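Local structure of oxidoreductase (Bordetella pertussis, 3Q2K) at residues C[169-181]-C[247-259]. The protein probably oxidises a UDP-linked N-acetylglucosamine uronic acid with NAD as cofactor, a step toward a diacetamido-mannuronic acid sugar. Sequence-based numbering, arbitrary orientation.
Sequences RFGRIYMVTVNVF and LRWRHGAMGSINV
The carbonyl oxygen of His251 is gripped by Arg172, through NH1 (3.0 Å) and more weakly through NE, and also takes a bond from a water. That water accepts from Arg172 NE and donates to Ile173 O, tying the Trp249–Gly252 type I turn to the start of strand 173-181. The bend of the Arg172 chain at chi2 (56°) brings the edge of its guanidinium to His251 O. Beyond the turn, strands 173-181 and 254-259 run parallel, the directions of the two segments 5° apart; Asn258 N to Val178 O and Val180 N to Asn258 O, both 2.7 Å, are the shortest of their backbone bonds. On the face of Thr177 and Asn179, Asn258 ND2 reaches Asn179 OD1 (3.1 Å) almost in line with its C=O, the two amides turned 59° apart, and also bonds Ser256 OG. Ser256 OG bonds Asn258 OD1 of the second subunit, and Asn258 OD1 bonds Ser256 OG of that subunit, so this face meets the subunit interface. On the face of Val176 and Val180, Val176 CB lies 3.7 Å from Trp249 CH2, and Val178 runs alongside Ile257; helix 210-220 covers this side. The pair forms the parallel step of the otherwise antiparallel C-terminal sheet of this GFO/IDH/MocA-family protein, between strands 269-276 and 242-249.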
loop_
_atom_site.group_PDB
_atom_site.type_symbol
_atom_site.label_atom_id
_atom_site.label_comp_id
_atom_site.label_asym_id
_atom_site.label_seq_id
_atom_site.Cartn_x
_atom_site.Cartn_y
_atom_site.Cartn_z
ATOM N N ARG C 169 12.440 20.697 32.725
ATOM C CA ARG C 169 12.425 22.136 32.425
ATOM C C ARG C 169 11.848 22.593 31.083
ATOM O O ARG C 169 11.480 23.755 30.920
ATOM C CB ARG C 169 13.828 22.717 32.599
ATOM C CG ARG C 169 14.378 22.474 33.997
ATOM C CD ARG C 169 15.805 22.995 34.121
ATOM N NE ARG C 169 15.843 24.433 33.873
ATOM C CZ ARG C 169 16.927 25.133 33.552
ATOM N NH1 ARG C 169 16.833 26.446 33.355
ATOM N NH2 ARG C 169 18.090 24.510 33.412
ATOM N N PHE C 170 11.787 21.726 30.078
ATOM C CA PHE C 170 11.213 22.117 28.798
ATOM C C PHE C 170 9.701 22.027 28.774
ATOM O O PHE C 170 9.076 22.585 27.872
ATOM C CB PHE C 170 11.678 21.208 27.664
ATOM C CG PHE C 170 13.032 21.567 27.154
ATOM C CD1 PHE C 170 13.159 22.501 26.142
ATOM C CD2 PHE C 170 14.162 20.966 27.670
ATOM C CE1 PHE C 170 14.405 22.794 25.643
ATOM C CE2 PHE C 170 15.419 21.273 27.191
ATOM C CZ PHE C 170 15.535 22.211 26.185
ATOM N N GLY C 171 9.131 21.388 29.789
ATOM C CA GLY C 171 7.739 20.963 29.676
ATOM C C GLY C 171 7.601 20.015 28.498
ATOM O O GLY C 171 8.556 19.378 28.040
ATOM N N ARG C 172 6.386 19.959 27.965
ATOM C CA ARG C 172 6.064 19.161 26.785
ATOM C C ARG C 172 7.003 19.598 25.666
ATOM O O ARG C 172 6.992 20.776 25.328
ATOM C CB ARG C 172 4.624 19.501 26.401
ATOM C CG ARG C 172 4.001 18.688 25.284
ATOM C CD ARG C 172 4.097 17.233 25.683
ATOM N NE ARG C 172 3.670 16.398 24.570
ATOM C CZ ARG C 172 2.410 16.347 24.154
ATOM N NH1 ARG C 172 2.071 15.535 23.161
ATOM N NH2 ARG C 172 1.509 17.122 24.741
ATOM N N ILE C 173 7.831 18.703 25.136
ATOM C CA ILE C 173 8.698 18.958 23.989
ATOM C C ILE C 173 7.943 18.956 22.664
ATOM O O ILE C 173 7.188 18.040 22.349
ATOM C CB ILE C 173 9.819 17.921 23.958
ATOM C CG1 ILE C 173 10.550 18.027 25.293
ATOM C CG2 ILE C 173 10.776 18.149 22.796
ATOM C CD1 ILE C 173 11.957 18.452 25.078
ATOM N N TYR C 174 8.121 19.982 21.842
ATOM C CA TYR C 174 7.311 20.022 20.627
ATOM C C TYR C 174 8.077 19.809 19.332
ATOM O O TYR C 174 7.563 19.182 18.412
ATOM C CB TYR C 174 6.686 21.400 20.454
ATOM C CG TYR C 174 5.818 21.830 21.609
ATOM C CD1 TYR C 174 4.844 20.977 22.106
ATOM C CD2 TYR C 174 5.966 23.093 22.167
ATOM C CE1 TYR C 174 4.044 21.387 23.157
ATOM C CE2 TYR C 174 5.154 23.511 23.202
ATOM C CZ TYR C 174 4.188 22.656 23.687
ATOM O OH TYR C 174 3.394 23.043 24.747
ATOM N N MET C 175 9.249 20.421 19.204
ATOM C CA MET C 175 9.862 20.491 17.883
ATOM C C MET C 175 11.366 20.324 18.033
ATOM O O MET C 175 11.975 20.858 18.961
ATOM C CB MET C 175 9.468 21.793 17.171
ATOM C CG MET C 175 10.415 22.280 16.075
ATOM S SD MET C 175 10.255 21.223 14.613
ATOM C CE MET C 175 8.482 21.223 14.350
ATOM N N VAL C 176 11.949 19.486 17.187
ATOM C CA VAL C 176 13.377 19.215 17.297
ATOM C C VAL C 176 13.996 19.230 15.910
ATOM O O VAL C 176 13.508 18.526 15.027
ATOM C CB VAL C 176 13.702 17.843 17.908
ATOM C CG1 VAL C 176 15.206 17.664 17.953
ATOM C CG2 VAL C 176 13.163 17.741 19.315
ATOM N N THR C 177 15.019 20.058 15.718
ATOM C CA THR C 177 15.756 19.965 14.463
ATOM C C THR C 177 17.256 19.844 14.694
ATOM O O THR C 177 17.833 20.485 15.577
ATOM C CB THR C 177 15.571 21.219 13.593
ATOM O OG1 THR C 177 14.235 21.689 13.779
ATOM C CG2 THR C 177 15.769 20.839 12.129
ATOM N N VAL C 178 17.835 18.984 13.864
ATOM C CA VAL C 178 19.251 18.654 13.876
ATOM C C VAL C 178 19.848 18.818 12.479
ATOM O O VAL C 178 19.310 18.282 11.509
ATOM C CB VAL C 178 19.474 17.199 14.330
ATOM C CG1 VAL C 178 20.941 16.850 14.191
ATOM C CG2 VAL C 178 19.023 16.983 15.773
ATOM N N ASN C 179 20.964 19.535 12.381
ATOM C CA ASN C 179 21.607 19.813 11.099
ATOM C C ASN C 179 23.035 19.286 11.112
ATOM O O ASN C 179 23.798 19.623 12.012
ATOM C CB ASN C 179 21.686 21.338 10.923
ATOM C CG ASN C 179 20.363 21.948 10.480
ATOM O OD1 ASN C 179 19.458 21.235 10.046
ATOM N ND2 ASN C 179 20.218 23.263 10.613
ATOM N N VAL C 180 23.408 18.473 10.129
ATOM C CA VAL C 180 24.811 18.143 9.952
ATOM C C VAL C 180 25.259 18.527 8.549
ATOM O O VAL C 180 25.108 17.755 7.593
ATOM C CB VAL C 180 25.138 16.666 10.236
ATOM C CG1 VAL C 180 26.640 16.503 10.166
ATOM C CG2 VAL C 180 24.663 16.269 11.633
ATOM N N PHE C 181 25.840 19.720 8.467
ATOM C CA PHE C 181 26.196 20.296 7.173
ATOM C C PHE C 181 27.710 20.278 7.094
ATOM O O PHE C 181 28.349 21.258 7.470
ATOM C CB PHE C 181 25.678 21.736 7.092
ATOM C CG PHE C 181 24.177 21.840 7.119
ATOM C CD1 PHE C 181 23.393 20.760 6.741
ATOM C CD2 PHE C 181 23.537 23.012 7.486
ATOM C CE1 PHE C 181 22.010 20.841 6.729
ATOM C CE2 PHE C 181 22.153 23.091 7.508
ATOM C CZ PHE C 181 21.388 22.007 7.125
ATOM N N LEU C 247 10.782 13.171 11.557
ATOM C CA LEU C 247 10.618 12.350 12.748
ATOM C C LEU C 247 9.323 12.604 13.516
ATOM O O LEU C 247 8.822 13.728 13.586
ATOM C CB LEU C 247 11.778 12.649 13.704
ATOM C CG LEU C 247 13.069 12.762 12.899
ATOM C CD1 LEU C 247 14.061 13.653 13.613
ATOM C CD2 LEU C 247 13.611 11.357 12.707
ATOM N N ARG C 248 8.815 11.556 14.157
ATOM C CA ARG C 248 7.828 11.776 15.214
ATOM C C ARG C 248 8.175 11.002 16.481
ATOM O O ARG C 248 8.512 9.826 16.389
ATOM C CB ARG C 248 6.459 11.306 14.735
ATOM C CG ARG C 248 5.437 11.280 15.877
ATOM C CD ARG C 248 4.065 10.985 15.281
ATOM N NE ARG C 248 3.362 12.225 14.963
ATOM C CZ ARG C 248 2.472 12.397 13.990
ATOM N NH1 ARG C 248 1.911 13.586 13.815
ATOM N NH2 ARG C 248 2.132 11.405 13.179
ATOM N N TRP C 249 8.085 11.608 17.661
ATOM C CA TRP C 249 8.499 10.897 18.864
ATOM C C TRP C 249 7.243 10.320 19.494
ATOM O O TRP C 249 6.139 10.731 19.142
ATOM C CB TRP C 249 9.155 11.862 19.863
ATOM C CG TRP C 249 10.626 12.018 19.663
ATOM C CD1 TRP C 249 11.615 11.358 20.343
ATOM C CD2 TRP C 249 11.280 12.914 18.753
ATOM N NE1 TRP C 249 12.845 11.768 19.885
ATOM C CE2 TRP C 249 12.665 12.706 18.901
ATOM C CE3 TRP C 249 10.831 13.799 17.764
ATOM C CZ2 TRP C 249 13.598 13.387 18.120
ATOM C CZ3 TRP C 249 11.764 14.496 17.010
ATOM C CH2 TRP C 249 13.133 14.298 17.208
ATOM N N ARG C 250 7.403 9.403 20.442
ATOM C CA ARG C 250 6.247 8.703 21.015
ATOM C C ARG C 250 5.485 9.685 21.897
ATOM O O ARG C 250 4.260 9.634 21.963
ATOM C CB ARG C 250 6.685 7.494 21.864
ATOM C CG ARG C 250 6.948 6.281 20.980
ATOM C CD ARG C 250 6.997 5.004 21.796
ATOM N NE ARG C 250 7.831 4.127 20.981
ATOM C CZ ARG C 250 7.344 3.512 19.910
ATOM N NH1 ARG C 250 8.113 2.720 19.178
ATOM N NH2 ARG C 250 6.058 3.657 19.610
ATOM N N HIS C 251 6.216 10.575 22.561
ATOM C CA HIS C 251 5.535 11.593 23.356
ATOM C C HIS C 251 4.987 12.677 22.434
ATOM O O HIS C 251 4.358 13.628 22.898
ATOM C CB HIS C 251 6.454 12.160 24.445
ATOM C CG HIS C 251 7.720 12.772 23.926
ATOM N ND1 HIS C 251 7.741 13.724 22.932
ATOM C CD2 HIS C 251 9.016 12.563 24.256
ATOM C CE1 HIS C 251 8.989 14.031 22.630
ATOM N NE2 HIS C 251 9.781 13.382 23.463
ATOM N N GLY C 252 5.175 12.560 21.122
ATOM C CA GLY C 252 4.439 13.514 20.280
ATOM C C GLY C 252 5.244 14.641 19.655
ATOM O O GLY C 252 4.776 15.248 18.698
ATOM N N ALA C 253 6.452 14.966 20.108
ATOM C CA ALA C 253 7.184 15.977 19.352
ATOM C C ALA C 253 7.499 15.490 17.940
ATOM O O ALA C 253 7.493 14.292 17.636
ATOM C CB ALA C 253 8.429 16.402 20.084
ATOM N N MET C 254 7.712 16.460 17.061
ATOM C CA MET C 254 8.124 16.200 15.684
ATOM C C MET C 254 9.447 16.888 15.387
ATOM O O MET C 254 9.830 17.840 16.067
ATOM C CB MET C 254 7.077 16.758 14.713
ATOM C CG MET C 254 5.854 15.847 14.634
ATOM S SD MET C 254 4.276 16.657 14.300
ATOM C CE MET C 254 3.963 17.575 15.807
ATOM N N GLY C 255 10.139 16.456 14.338
ATOM C CA GLY C 255 11.229 17.298 13.870
ATOM C C GLY C 255 11.854 16.640 12.658
ATOM O O GLY C 255 11.234 15.794 12.003
ATOM N N SER C 256 13.070 17.098 12.385
ATOM C CA SER C 256 13.908 16.554 11.319
ATOM C C SER C 256 15.410 16.598 11.589
ATOM O O SER C 256 15.922 17.342 12.440
ATOM C CB SER C 256 13.639 17.273 9.999
ATOM O OG SER C 256 13.982 18.643 10.100
ATOM N N ILE C 257 16.081 15.743 10.827
ATOM C CA ILE C 257 17.531 15.664 10.817
ATOM C C ILE C 257 17.968 15.898 9.384
ATOM O O ILE C 257 17.500 15.220 8.471
ATOM C CB ILE C 257 18.082 14.367 11.433
ATOM C CG1 ILE C 257 19.610 14.381 11.356
ATOM C CG2 ILE C 257 17.440 13.127 10.788
ATOM C CD1 ILE C 257 20.360 13.273 12.072
ATOM N N ASN C 258 18.808 16.912 9.209
ATOM C CA ASN C 258 19.220 17.339 7.877
ATOM C C ASN C 258 20.720 17.174 7.677
ATOM O O ASN C 258 21.550 17.751 8.371
ATOM C CB ASN C 258 18.741 18.770 7.627
ATOM C CG ASN C 258 17.282 18.963 8.030
ATOM O OD1 ASN C 258 16.391 18.565 7.288
ATOM N ND2 ASN C 258 17.009 19.535 9.199
ATOM N N VAL C 259 21.095 16.352 6.706
ATOM C CA VAL C 259 22.483 15.905 6.626
ATOM C C VAL C 259 23.034 16.025 5.211
ATOM O O VAL C 259 22.359 15.585 4.280
ATOM C CB VAL C 259 22.566 14.429 7.058
ATOM C CG1 VAL C 259 23.967 13.872 6.895
ATOM C CG2 VAL C 259 22.154 14.297 8.526
HETATM O O HOH W 1 6.170 15.915 23.798
#